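Local coordinates for protein fumarate lyase (Mesorhizobium sp., PDB 3C8T) that is a largely helical protein of the fumarate lyase family that assembles from four chains, at residues D118-I123 with E327-A332; A155-F160 with R426-S431; E189-S194 with D206-L211. All blocks are in the same frame, centred on the assembly; numbering follows the deposited sequence.

Contact 1 of 3, residues D118-I123 with E327-A332; sequences DGLALI and EGFAVA
F329 projects from helix 315-344 onto helix 104-140 and lies against G119, L120 and I123, so one aromatic side chain takes part in nearly every apolar contact here. The two short helical segments run nearly parallel, at 20° between their directions, and their axes come no closer than 10.7 Å. That gap is spanned by the phenyl ring rather than by backbone.

Ring to backbone is the tightest kind of contact. F329 CE1 reaches the carbonyl carbon of G119 at 3.5 Å and the amide nitrogen of L120 at 3.8 Å. G119 has no side chain, so the ring meets the peptide directly. F329 CB points toward helix 104-140, and chi1 of -93°, some way off a staggered value, sets CG from there.

Aliphatic groups meet the ring at CD1, CE1 and CZ. I123 CG1 lies 3.9 Å from F329 CE1, its side chain running at about a right angle to that of F329. The CG and CD2 of L120 both lie at 4.2 Å from F329 CZ. Farther along, I123 CD1 approaches A332 C at 4.4 Å, the loosest of the contacts.

No hydrogen bond joins the two segments; their main-chain bonds are intrahelical, such as I123 N to G119 O. M17 touches both F329 and I123, while L238 of helix 229-255 touches I123, F329 and A332. The contact is nonbonded throughout: parallel helices of the elongated bundle are joined by one buried ring laid against a peptide unit and aliphatic groups, with no directional bond to fix their spacing.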
ATOM      1  N   ASP A 118       9.874   9.060 -24.435  1.00 32.28           N
ATOM      2  CA  ASP A 118      11.166   9.590 -23.968  1.00 33.27           C
ATOM      3  C   ASP A 118      11.563   9.028 -22.585  1.00 32.04           C
ATOM      4  O   ASP A 118      12.707   8.702 -22.371  1.00 30.61           O
ATOM      5  CB  ASP A 118      11.162  11.128 -23.920  1.00 33.59           C
ATOM      6  CG  ASP A 118      10.919  11.777 -25.303  1.00 39.16           C
ATOM      7  OD1 ASP A 118      10.919  11.049 -26.334  1.00 43.01           O
ATOM      8  OD2 ASP A 118      10.722  13.025 -25.350  1.00 40.72           O
ATOM      9  N   GLY A 119      10.611   8.964 -21.645  1.00 31.66           N
ATOM     10  CA  GLY A 119      10.862   8.372 -20.317  1.00 30.99           C
ATOM     11  C   GLY A 119      11.400   6.938 -20.404  1.00 30.85           C
ATOM     12  O   GLY A 119      12.324   6.566 -19.698  1.00 31.11           O
ATOM     13  N   LEU A 120      10.809   6.131 -21.266  1.00 30.62           N
ATOM     14  CA  LEU A 120      11.217   4.751 -21.392  1.00 31.12           C
ATOM     15  C   LEU A 120      12.596   4.616 -22.071  1.00 30.89           C
ATOM     16  O   LEU A 120      13.321   3.666 -21.775  1.00 30.99           O
ATOM     17  CB  LEU A 120      10.148   3.920 -22.137  1.00 31.14           C
ATOM     18  CG  LEU A 120       8.937   3.452 -21.314  1.00 31.34           C
ATOM     19  CD1 LEU A 120       7.986   2.748 -22.261  1.00 31.81           C
ATOM     20  CD2 LEU A 120       9.344   2.505 -20.183  1.00 27.85           C
ATOM     21  N   ALA A 121      12.958   5.549 -22.951  1.00 29.66           N
ATOM     22  CA  ALA A 121      14.301   5.500 -23.570  1.00 30.27           C
ATOM     23  C   ALA A 121      15.373   5.818 -22.545  1.00 30.11           C
ATOM     24  O   ALA A 121      16.456   5.208 -22.555  1.00 31.08           O
ATOM     25  CB  ALA A 121      14.422   6.434 -24.825  1.00 29.34           C
ATOM     26  N   LEU A 122      15.063   6.742 -21.642  1.00 28.80           N
ATOM     27  CA  LEU A 122      15.980   7.080 -20.568  1.00 29.01           C
ATOM     28  C   LEU A 122      16.076   5.944 -19.528  1.00 29.79           C
ATOM     29  O   LEU A 122      17.171   5.606 -19.064  1.00 30.80           O
ATOM     30  CB  LEU A 122      15.575   8.422 -19.927  1.00 28.43           C
ATOM     31  CG  LEU A 122      16.363   8.857 -18.693  1.00 29.88           C
ATOM     32  CD1 LEU A 122      17.920   8.843 -18.970  1.00 28.34           C
ATOM     33  CD2 LEU A 122      15.877  10.264 -18.261  1.00 27.41           C
ATOM     34  N   ILE A 123      14.941   5.356 -19.155  1.00 29.39           N
ATOM     35  CA  ILE A 123      14.957   4.157 -18.307  1.00 28.96           C
ATOM     36  C   ILE A 123      15.785   3.017 -18.935  1.00 29.17           C
ATOM     37  O   ILE A 123      16.610   2.404 -18.272  1.00 28.73           O
ATOM     38  CB  ILE A 123      13.512   3.650 -18.004  1.00 27.72           C
ATOM     39  CG1 ILE A 123      12.747   4.667 -17.140  1.00 26.37           C
ATOM     40  CG2 ILE A 123      13.548   2.261 -17.375  1.00 26.43           C
ATOM     41  CD1 ILE A 123      13.360   4.968 -15.758  1.00 21.48           C
ATOM     42  N   GLU A 327       6.082  11.126 -11.348  1.00 30.14           N
ATOM     43  CA  GLU A 327       6.927  10.887 -10.180  1.00 31.58           C
ATOM     44  C   GLU A 327       7.486   9.456 -10.134  1.00 29.42           C
ATOM     45  O   GLU A 327       8.628   9.262  -9.777  1.00 29.64           O
ATOM     46  CB  GLU A 327       6.164  11.219  -8.893  1.00 31.56           C
ATOM     47  CG  GLU A 327       5.782  12.691  -8.791  1.00 35.12           C
ATOM     48  CD  GLU A 327       4.871  12.981  -7.587  1.00 37.08           C
ATOM     49  OE1 GLU A 327       5.083  12.362  -6.504  1.00 42.79           O
ATOM     50  OE2 GLU A 327       3.955  13.843  -7.713  1.00 46.09           O
ATOM     51  N   GLY A 328       6.687   8.448 -10.489  1.00 29.23           N
ATOM     52  CA  GLY A 328       7.226   7.065 -10.650  1.00 27.45           C
ATOM     53  C   GLY A 328       8.446   7.093 -11.563  1.00 28.01           C
ATOM     54  O   GLY A 328       9.470   6.471 -11.249  1.00 27.25           O
ATOM     55  N   PHE A 329       8.352   7.837 -12.677  1.00 27.41           N
ATOM     56  CA  PHE A 329       9.456   7.945 -13.649  1.00 28.16           C
ATOM     57  C   PHE A 329      10.674   8.671 -13.116  1.00 28.14           C
ATOM     58  O   PHE A 329      11.784   8.214 -13.318  1.00 28.70           O
ATOM     59  CB  PHE A 329       9.015   8.590 -14.988  1.00 27.66           C
ATOM     60  CG  PHE A 329       8.584   7.579 -16.054  1.00 28.53           C
ATOM     61  CD1 PHE A 329       9.530   6.924 -16.848  1.00 27.18           C
ATOM     62  CD2 PHE A 329       7.234   7.278 -16.249  1.00 26.11           C
ATOM     63  CE1 PHE A 329       9.135   6.004 -17.842  1.00 26.74           C
ATOM     64  CE2 PHE A 329       6.828   6.332 -17.203  1.00 26.61           C
ATOM     65  CZ  PHE A 329       7.776   5.706 -18.016  1.00 27.16           C
ATOM     66  N   ALA A 330      10.453   9.808 -12.468  1.00 28.14           N
ATOM     67  CA  ALA A 330      11.515  10.623 -11.927  1.00 28.57           C
ATOM     68  C   ALA A 330      12.321   9.888 -10.858  1.00 28.30           C
ATOM     69  O   ALA A 330      13.565   9.893 -10.886  1.00 29.69           O
ATOM     70  CB  ALA A 330      10.932  11.919 -11.349  1.00 27.40           C
ATOM     71  N   VAL A 331      11.614   9.294  -9.895  1.00 28.04           N
ATOM     72  CA  VAL A 331      12.239   8.544  -8.807  1.00 26.82           C
ATOM     73  C   VAL A 331      12.906   7.247  -9.321  1.00 27.23           C
ATOM     74  O   VAL A 331      14.052   6.949  -8.963  1.00 26.68           O
ATOM     75  CB  VAL A 331      11.213   8.210  -7.714  1.00 28.50           C
ATOM     76  CG1 VAL A 331      11.858   7.300  -6.638  1.00 27.18           C
ATOM     77  CG2 VAL A 331      10.622   9.495  -7.103  1.00 26.80           C
ATOM     78  N   ALA A 332      12.221   6.482 -10.170  1.00 24.90           N
ATOM     79  CA  ALA A 332      12.882   5.281 -10.671  1.00 26.05           C
ATOM     80  C   ALA A 332      14.158   5.578 -11.471  1.00 25.66           C
ATOM     81  O   ALA A 332      15.130   4.849 -11.381  1.00 26.29           O
ATOM     82  CB  ALA A 332      11.905   4.393 -11.499  1.00 25.51           C
TER

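Contact 2 of 3, residues A155-F160 with R426-S431; sequences ALPVTF and RNYLGS
P157 and L429 bring the two backbones nearest, with 5.9 Å between their CA atoms. P157 lies near the start of an outer strand, around 157-159, of a three-stranded antiparallel sheet, while L429 lies in the loop ahead of helix 432-440. No direct hydrogen bond crosses. Instead one water lies 2.7 Å from Y428 O and, doubtfully short, 2.5 Å from P157 O.

Among side chains, L429 reaches the strand through both methyl branches. Its CD2 sits 3.6 Å from P157 CB and 3.5 Å from V158 O, and its CD1 meets T159 CG2 at 4.0 Å. With T159 chi1 at 60°, OG1 is set between the backbone N and the carbonyl carbon; it caps the following helix at Y162 N and also bonds R142 O. On the other flank L156 CD2 comes in the ring plane to the edge of Y428, 3.9 Å from CE2.

Y428 OH is hydrogen-bonded to E367 OE2; L156 packs on S194 and Y428 on S199, both of the second subunit. Aliphatic groups and one ring edge thus tie the small sheet of the lyase region to the C-terminal family region, and a water probably bridges the carbonyls of P157 and Y428, both acceptors.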
ATOM      1  N   ALA A 155      26.817 -19.349   5.496  1.00 30.89           N
ATOM      2  CA  ALA A 155      26.189 -20.572   4.975  1.00 32.17           C
ATOM      3  C   ALA A 155      27.243 -21.471   4.301  1.00 32.39           C
ATOM      4  O   ALA A 155      27.732 -22.404   4.941  1.00 34.23           O
ATOM      5  CB  ALA A 155      25.019 -20.226   4.032  1.00 31.72           C
ATOM      6  N   LEU A 156      27.610 -21.181   3.048  1.00 31.51           N
ATOM      7  CA  LEU A 156      28.737 -21.833   2.389  1.00 31.09           C
ATOM      8  C   LEU A 156      29.528 -20.754   1.674  1.00 31.58           C
ATOM      9  O   LEU A 156      29.039 -19.622   1.541  1.00 32.34           O
ATOM     10  CB  LEU A 156      28.277 -22.884   1.371  1.00 30.60           C
ATOM     11  CG  LEU A 156      27.579 -24.186   1.800  1.00 33.39           C
ATOM     12  CD1 LEU A 156      27.189 -24.989   0.592  1.00 29.69           C
ATOM     13  CD2 LEU A 156      28.434 -25.073   2.753  1.00 35.46           C
ATOM     14  N   PRO A 157      30.753 -21.079   1.199  1.00 30.74           N
ATOM     15  CA  PRO A 157      31.448 -20.090   0.385  1.00 30.38           C
ATOM     16  C   PRO A 157      30.719 -19.724  -0.931  1.00 30.51           C
ATOM     17  O   PRO A 157      30.150 -20.604  -1.581  1.00 31.10           O
ATOM     18  CB  PRO A 157      32.783 -20.779   0.083  1.00 30.24           C
ATOM     19  CG  PRO A 157      32.931 -21.798   1.145  1.00 29.14           C
ATOM     20  CD  PRO A 157      31.574 -22.282   1.406  1.00 29.68           C
ATOM     21  N   VAL A 158      30.752 -18.449  -1.318  1.00 29.10           N
ATOM     22  CA  VAL A 158      30.375 -18.037  -2.696  1.00 28.78           C
ATOM     23  C   VAL A 158      31.499 -17.136  -3.242  1.00 28.57           C
ATOM     24  O   VAL A 158      32.516 -16.996  -2.590  1.00 27.58           O
ATOM     25  CB  VAL A 158      28.976 -17.303  -2.761  1.00 29.13           C
ATOM     26  CG1 VAL A 158      27.833 -18.212  -2.268  1.00 28.46           C
ATOM     27  CG2 VAL A 158      28.991 -15.953  -2.035  1.00 25.39           C
ATOM     28  N   THR A 159      31.358 -16.556  -4.434  1.00 29.25           N
ATOM     29  CA  THR A 159      32.297 -15.492  -4.831  1.00 29.53           C
ATOM     30  C   THR A 159      31.513 -14.224  -4.980  1.00 30.03           C
ATOM     31  O   THR A 159      30.288 -14.290  -5.125  1.00 31.97           O
ATOM     32  CB  THR A 159      33.057 -15.801  -6.142  1.00 29.46           C
ATOM     33  OG1 THR A 159      32.120 -15.962  -7.193  1.00 26.82           O
ATOM     34  CG2 THR A 159      33.888 -17.075  -6.015  1.00 28.97           C
ATOM     35  N   PHE A 160      32.183 -13.074  -4.905  1.00 30.25           N
ATOM     36  CA  PHE A 160      31.516 -11.819  -5.088  1.00 29.33           C
ATOM     37  C   PHE A 160      30.991 -11.673  -6.546  1.00 29.73           C
ATOM     38  O   PHE A 160      29.935 -11.101  -6.766  1.00 28.94           O
ATOM     39  CB  PHE A 160      32.378 -10.643  -4.673  1.00 29.32           C
ATOM     40  CG  PHE A 160      31.704  -9.311  -4.907  1.00 30.17           C
ATOM     41  CD1 PHE A 160      30.608  -8.924  -4.131  1.00 27.73           C
ATOM     42  CD2 PHE A 160      32.102  -8.484  -5.962  1.00 33.37           C
ATOM     43  CE1 PHE A 160      29.942  -7.739  -4.361  1.00 29.55           C
ATOM     44  CE2 PHE A 160      31.433  -7.272  -6.214  1.00 33.09           C
ATOM     45  CZ  PHE A 160      30.336  -6.900  -5.400  1.00 31.71           C
ATOM     46  N   ARG A 426      38.245 -22.015   0.542  1.00 36.27           N
ATOM     47  CA  ARG A 426      38.580 -21.678  -0.855  1.00 36.07           C
ATOM     48  C   ARG A 426      38.401 -22.870  -1.797  1.00 35.76           C
ATOM     49  O   ARG A 426      38.246 -22.685  -3.008  1.00 36.70           O
ATOM     50  CB  ARG A 426      39.989 -21.084  -0.968  1.00 36.44           C
ATOM     51  N   ASN A 427      38.363 -24.084  -1.245  1.00 35.25           N
ATOM     52  CA  ASN A 427      38.229 -25.302  -2.046  1.00 35.40           C
ATOM     53  C   ASN A 427      36.800 -25.729  -2.298  1.00 35.52           C
ATOM     54  O   ASN A 427      36.583 -26.775  -2.899  1.00 36.31           O
ATOM     55  CB  ASN A 427      38.995 -26.494  -1.418  1.00 34.99           C
ATOM     56  CG  ASN A 427      40.489 -26.250  -1.370  1.00 35.98           C
ATOM     57  OD1 ASN A 427      41.043 -25.661  -2.294  1.00 38.71           O
ATOM     58  ND2 ASN A 427      41.141 -26.664  -0.294  1.00 32.17           N
ATOM     59  N   TYR A 428      35.818 -24.945  -1.848  1.00 35.69           N
ATOM     60  CA  TYR A 428      34.414 -25.404  -1.917  1.00 35.08           C
ATOM     61  C   TYR A 428      33.456 -24.420  -2.579  1.00 35.43           C
ATOM     62  O   TYR A 428      32.468 -23.999  -1.970  1.00 35.60           O
ATOM     63  CB  TYR A 428      33.947 -25.727  -0.507  1.00 33.89           C
ATOM     64  CG  TYR A 428      32.814 -26.709  -0.436  1.00 33.06           C
ATOM     65  CD1 TYR A 428      32.913 -27.947  -1.052  1.00 31.30           C
ATOM     66  CD2 TYR A 428      31.635 -26.403   0.268  1.00 30.15           C
ATOM     67  CE1 TYR A 428      31.888 -28.855  -0.970  1.00 30.66           C
ATOM     68  CE2 TYR A 428      30.605 -27.318   0.362  1.00 30.04           C
ATOM     69  CZ  TYR A 428      30.727 -28.546  -0.269  1.00 31.45           C
ATOM     70  OH  TYR A 428      29.710 -29.504  -0.183  1.00 29.69           O
ATOM     71  N   LEU A 429      33.737 -24.071  -3.834  1.00 36.33           N
ATOM     72  CA  LEU A 429      33.017 -22.991  -4.495  1.00 36.40           C
ATOM     73  C   LEU A 429      32.062 -23.495  -5.564  1.00 36.82           C
ATOM     74  O   LEU A 429      31.285 -22.716  -6.152  1.00 37.61           O
ATOM     75  CB  LEU A 429      33.996 -21.929  -5.046  1.00 36.66           C
ATOM     76  CG  LEU A 429      34.772 -21.076  -4.001  1.00 36.55           C
ATOM     77  CD1 LEU A 429      35.868 -20.334  -4.710  1.00 37.36           C
ATOM     78  CD2 LEU A 429      33.849 -20.114  -3.260  1.00 36.31           C
ATOM     79  N   GLY A 430      32.107 -24.800  -5.801  1.00 36.76           N
ATOM     80  CA  GLY A 430      31.121 -25.505  -6.612  1.00 35.75           C
ATOM     81  C   GLY A 430      31.031 -24.998  -8.029  1.00 36.32           C
ATOM     82  O   GLY A 430      32.051 -24.917  -8.733  1.00 36.32           O
ATOM     83  N   SER A 431      29.814 -24.637  -8.451  1.00 35.85           N
ATOM     84  CA  SER A 431      29.606 -24.109  -9.789  1.00 35.74           C
ATOM     85  C   SER A 431      29.603 -22.561  -9.849  1.00 35.29           C
ATOM     86  O   SER A 431      29.196 -21.989 -10.860  1.00 35.60           O
ATOM     87  CB  SER A 431      28.300 -24.670 -10.354  1.00 36.65           C
ATOM     88  OG  SER A 431      28.418 -26.045 -10.699  1.00 37.93           O
TER
HETATM   89  O   HOH W   1      29.957 -23.058  -2.211  1.00 32.48           O

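Contact 3 of 3, residues E189-S194 with D206-L211; sequences EFSGAS and DVQREL
The ring of F190 overlaps the V207 side chain, the closest apolar contact between this loop and helix 204-215. V207 CG1 lies 3.4 Å from F190 CE2 and 3.9 Å from CD2, so one methyl, approaching obliquely, meets the CD2-CE2 part of the ring. F190 CB points toward the helix, and chi1 of -176° sets CG anti to the backbone N. L211, one turn beyond V207, touches the root of the same side chain: its CD2 is 3.6 Å from F190 CB, and the two side chains meet at about a right angle. Between these two residues, Q208 CA approaches F190 CD2 at 4.1 Å. L37 of helix 23-43 touches both F190 and V207, which places the ring among three parts of the chain.

A single hydrogen bond adds direction. Q208 extends beyond CG, and its amide NE2 donates to F190 O over 2.9 Å, nearly straight at 173°. The acceptor lies in the amide plane of Q208, whereas the donor stands 41° out of the carbonyl plane of F190 and so approaches the oxygen from above. Q208 CG lies on the same side of the carbonyl plane as NE2, 3.5 Å from F190 O. S191 OG is a further polar neighbour, 3.4 Å from Q208 NE2; it is hydrogen-bonded to T223 OG1.

The loop is also held from another direction, since D106 of helix 104-140 accepts from S191 N and G192 N, and S191 touches M435 of the second subunit. The chemistry thus implies a loop fixed to its following helix in two ways: F190 gives its side chain to an aliphatic surface and its carbonyl to an amide, whose hydrogen bond adds a directional restraint to the V207 and L211 packing.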
ATOM      1  N   GLU A 189      -3.944   8.396 -28.207  1.00 27.99           N
ATOM      2  CA  GLU A 189      -5.339   8.520 -27.767  1.00 28.39           C
ATOM      3  C   GLU A 189      -6.063   9.589 -28.610  1.00 29.09           C
ATOM      4  O   GLU A 189      -5.714  10.775 -28.532  1.00 27.91           O
ATOM      5  CB  GLU A 189      -5.457   8.887 -26.287  1.00 28.28           C
ATOM      6  CG  GLU A 189      -6.910   8.959 -25.837  1.00 28.40           C
ATOM      7  CD  GLU A 189      -7.389   7.654 -25.245  1.00 28.69           C
ATOM      8  OE1 GLU A 189      -8.014   6.898 -25.991  1.00 26.64           O
ATOM      9  OE2 GLU A 189      -7.123   7.380 -24.052  1.00 29.55           O
ATOM     10  N   PHE A 190      -7.041   9.172 -29.417  1.00 29.49           N
ATOM     11  CA  PHE A 190      -7.899  10.140 -30.095  1.00 30.40           C
ATOM     12  C   PHE A 190      -9.296   9.567 -30.291  1.00 31.36           C
ATOM     13  O   PHE A 190      -9.537   8.754 -31.226  1.00 31.44           O
ATOM     14  CB  PHE A 190      -7.303  10.601 -31.438  1.00 30.61           C
ATOM     15  CG  PHE A 190      -8.119  11.662 -32.105  1.00 30.82           C
ATOM     16  CD1 PHE A 190      -8.144  12.957 -31.588  1.00 29.26           C
ATOM     17  CD2 PHE A 190      -8.887  11.353 -33.231  1.00 30.41           C
ATOM     18  CE1 PHE A 190      -8.921  13.936 -32.187  1.00 32.84           C
ATOM     19  CE2 PHE A 190      -9.674  12.295 -33.835  1.00 31.36           C
ATOM     20  CZ  PHE A 190      -9.707  13.605 -33.334  1.00 32.35           C
ATOM     21  N   SER A 191     -10.205   9.942 -29.388  1.00 31.44           N
ATOM     22  CA  SER A 191     -11.549   9.360 -29.422  1.00 31.85           C
ATOM     23  C   SER A 191     -12.668  10.325 -29.088  1.00 31.63           C
ATOM     24  O   SER A 191     -13.825   9.946 -29.119  1.00 32.22           O
ATOM     25  CB  SER A 191     -11.652   8.135 -28.507  1.00 33.01           C
ATOM     26  OG  SER A 191     -10.909   7.035 -29.022  1.00 34.48           O
ATOM     27  N   GLY A 192     -12.340  11.556 -28.748  1.00 31.22           N
ATOM     28  CA  GLY A 192     -13.368  12.535 -28.513  1.00 32.65           C
ATOM     29  C   GLY A 192     -14.094  12.369 -27.189  1.00 33.86           C
ATOM     30  O   GLY A 192     -13.782  11.466 -26.395  1.00 33.88           O
ATOM     31  N   ALA A 193     -15.109  13.219 -26.997  1.00 34.67           N
ATOM     32  CA  ALA A 193     -15.659  13.568 -25.679  1.00 35.57           C
ATOM     33  C   ALA A 193     -16.191  12.369 -24.931  1.00 36.04           C
ATOM     34  O   ALA A 193     -15.917  12.226 -23.749  1.00 36.55           O
ATOM     35  CB  ALA A 193     -16.735  14.628 -25.812  1.00 36.16           C
ATOM     36  N   SER A 194     -16.920  11.484 -25.605  1.00 35.20           N
ATOM     37  CA  SER A 194     -17.245  10.239 -24.936  1.00 35.65           C
ATOM     38  C   SER A 194     -16.714   9.006 -25.637  1.00 34.16           C
ATOM     39  O   SER A 194     -17.226   7.923 -25.423  1.00 34.56           O
ATOM     40  CB  SER A 194     -18.742  10.110 -24.585  1.00 35.17           C
ATOM     41  OG  SER A 194     -19.485  10.229 -25.761  1.00 38.94           O
ATOM     42  N   ASP A 206     -10.392   6.672 -39.254  1.00 37.83           N
ATOM     43  CA  ASP A 206      -9.411   7.142 -40.251  1.00 38.20           C
ATOM     44  C   ASP A 206      -8.490   8.211 -39.659  1.00 36.31           C
ATOM     45  O   ASP A 206      -7.271   8.132 -39.765  1.00 36.17           O
ATOM     46  CB  ASP A 206     -10.121   7.718 -41.496  1.00 38.77           C
ATOM     47  CG  ASP A 206     -11.014   6.720 -42.165  1.00 42.86           C
ATOM     48  OD1 ASP A 206     -10.626   5.523 -42.217  1.00 47.00           O
ATOM     49  OD2 ASP A 206     -12.115   7.121 -42.630  1.00 49.61           O
ATOM     50  N   VAL A 207      -9.084   9.209 -39.022  1.00 35.82           N
ATOM     51  CA  VAL A 207      -8.305  10.260 -38.347  1.00 35.17           C
ATOM     52  C   VAL A 207      -7.351   9.678 -37.277  1.00 35.56           C
ATOM     53  O   VAL A 207      -6.159   9.992 -37.251  1.00 34.65           O
ATOM     54  CB  VAL A 207      -9.238  11.292 -37.723  1.00 34.73           C
ATOM     55  CG1 VAL A 207      -8.444  12.384 -36.968  1.00 33.92           C
ATOM     56  CG2 VAL A 207     -10.129  11.894 -38.806  1.00 34.86           C
ATOM     57  N   GLN A 208      -7.900   8.813 -36.425  1.00 35.76           N
ATOM     58  CA  GLN A 208      -7.178   8.202 -35.298  1.00 35.85           C
ATOM     59  C   GLN A 208      -5.937   7.450 -35.773  1.00 36.31           C
ATOM     60  O   GLN A 208      -4.842   7.600 -35.203  1.00 36.37           O
ATOM     61  CB  GLN A 208      -8.121   7.254 -34.509  1.00 35.68           C
ATOM     62  CG  GLN A 208      -7.500   6.681 -33.255  1.00 35.45           C
ATOM     63  CD  GLN A 208      -8.302   5.573 -32.668  1.00 37.02           C
ATOM     64  OE1 GLN A 208      -8.080   4.414 -33.004  1.00 37.25           O
ATOM     65  NE2 GLN A 208      -9.253   5.904 -31.774  1.00 36.22           N
ATOM     66  N   ARG A 209      -6.120   6.642 -36.810  1.00 36.30           N
ATOM     67  CA  ARG A 209      -5.035   5.916 -37.460  1.00 37.34           C
ATOM     68  C   ARG A 209      -4.008   6.810 -38.166  1.00 37.40           C
ATOM     69  O   ARG A 209      -2.804   6.590 -38.039  1.00 38.03           O
ATOM     70  CB  ARG A 209      -5.625   4.930 -38.462  1.00 38.27           C
ATOM     71  CG  ARG A 209      -6.353   3.797 -37.797  1.00 41.67           C
ATOM     72  CD  ARG A 209      -7.265   3.107 -38.783  1.00 47.05           C
ATOM     73  NE  ARG A 209      -7.993   2.011 -38.137  1.00 47.99           N
ATOM     74  CZ  ARG A 209      -9.109   1.482 -38.630  1.00 50.73           C
ATOM     75  NH1 ARG A 209      -9.629   1.961 -39.759  1.00 48.43           N
ATOM     76  NH2 ARG A 209      -9.719   0.491 -37.984  1.00 49.75           N
ATOM     77  N   GLU A 210      -4.477   7.799 -38.924  1.00 37.29           N
ATOM     78  CA  GLU A 210      -3.574   8.782 -39.517  1.00 37.28           C
ATOM     79  C   GLU A 210      -2.722   9.525 -38.491  1.00 35.54           C
ATOM     80  O   GLU A 210      -1.531   9.772 -38.707  1.00 35.94           O
ATOM     81  CB  GLU A 210      -4.339   9.791 -40.370  1.00 37.71           C
ATOM     82  CG  GLU A 210      -4.364   9.433 -41.810  1.00 41.66           C
ATOM     83  CD  GLU A 210      -2.971   9.073 -42.341  1.00 47.22           C
ATOM     84  OE1 GLU A 210      -2.101   9.986 -42.458  1.00 47.92           O
ATOM     85  OE2 GLU A 210      -2.761   7.868 -42.627  1.00 48.60           O
ATOM     86  N   LEU A 211      -3.360   9.895 -37.393  1.00 34.93           N
ATOM     87  CA  LEU A 211      -2.718  10.594 -36.293  1.00 34.38           C
ATOM     88  C   LEU A 211      -1.635   9.744 -35.619  1.00 33.68           C
ATOM     89  O   LEU A 211      -0.578  10.246 -35.299  1.00 34.19           O
ATOM     90  CB  LEU A 211      -3.774  11.048 -35.287  1.00 34.23           C
ATOM     91  CG  LEU A 211      -3.303  11.745 -34.012  1.00 33.81           C
ATOM     92  CD1 LEU A 211      -2.654  13.039 -34.367  1.00 33.67           C
ATOM     93  CD2 LEU A 211      -4.493  11.995 -33.107  1.00 34.53           C
TER

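All three contacts are buried, but only contact 1 lies near the chain's middle, 9 Å from its centre; contacts 2 and 3 lie about 30 and 32 Å away, on opposite sides, with centres 60 Å apart. Contact 1 joins two long helices and involves no other chain, and no hydrogen bond crosses it. The outlying contacts each involve a loop and add a polar element, a probable bridging water in contact 2 and a glutamine amide in contact 3. Both also touch the second subunit: A193 and S194 of contact 3 meet L156 of that chain, a contact 2 residue. Helix 104-140 carries part of contact 1 and, through D106, holds the contact 3 loop.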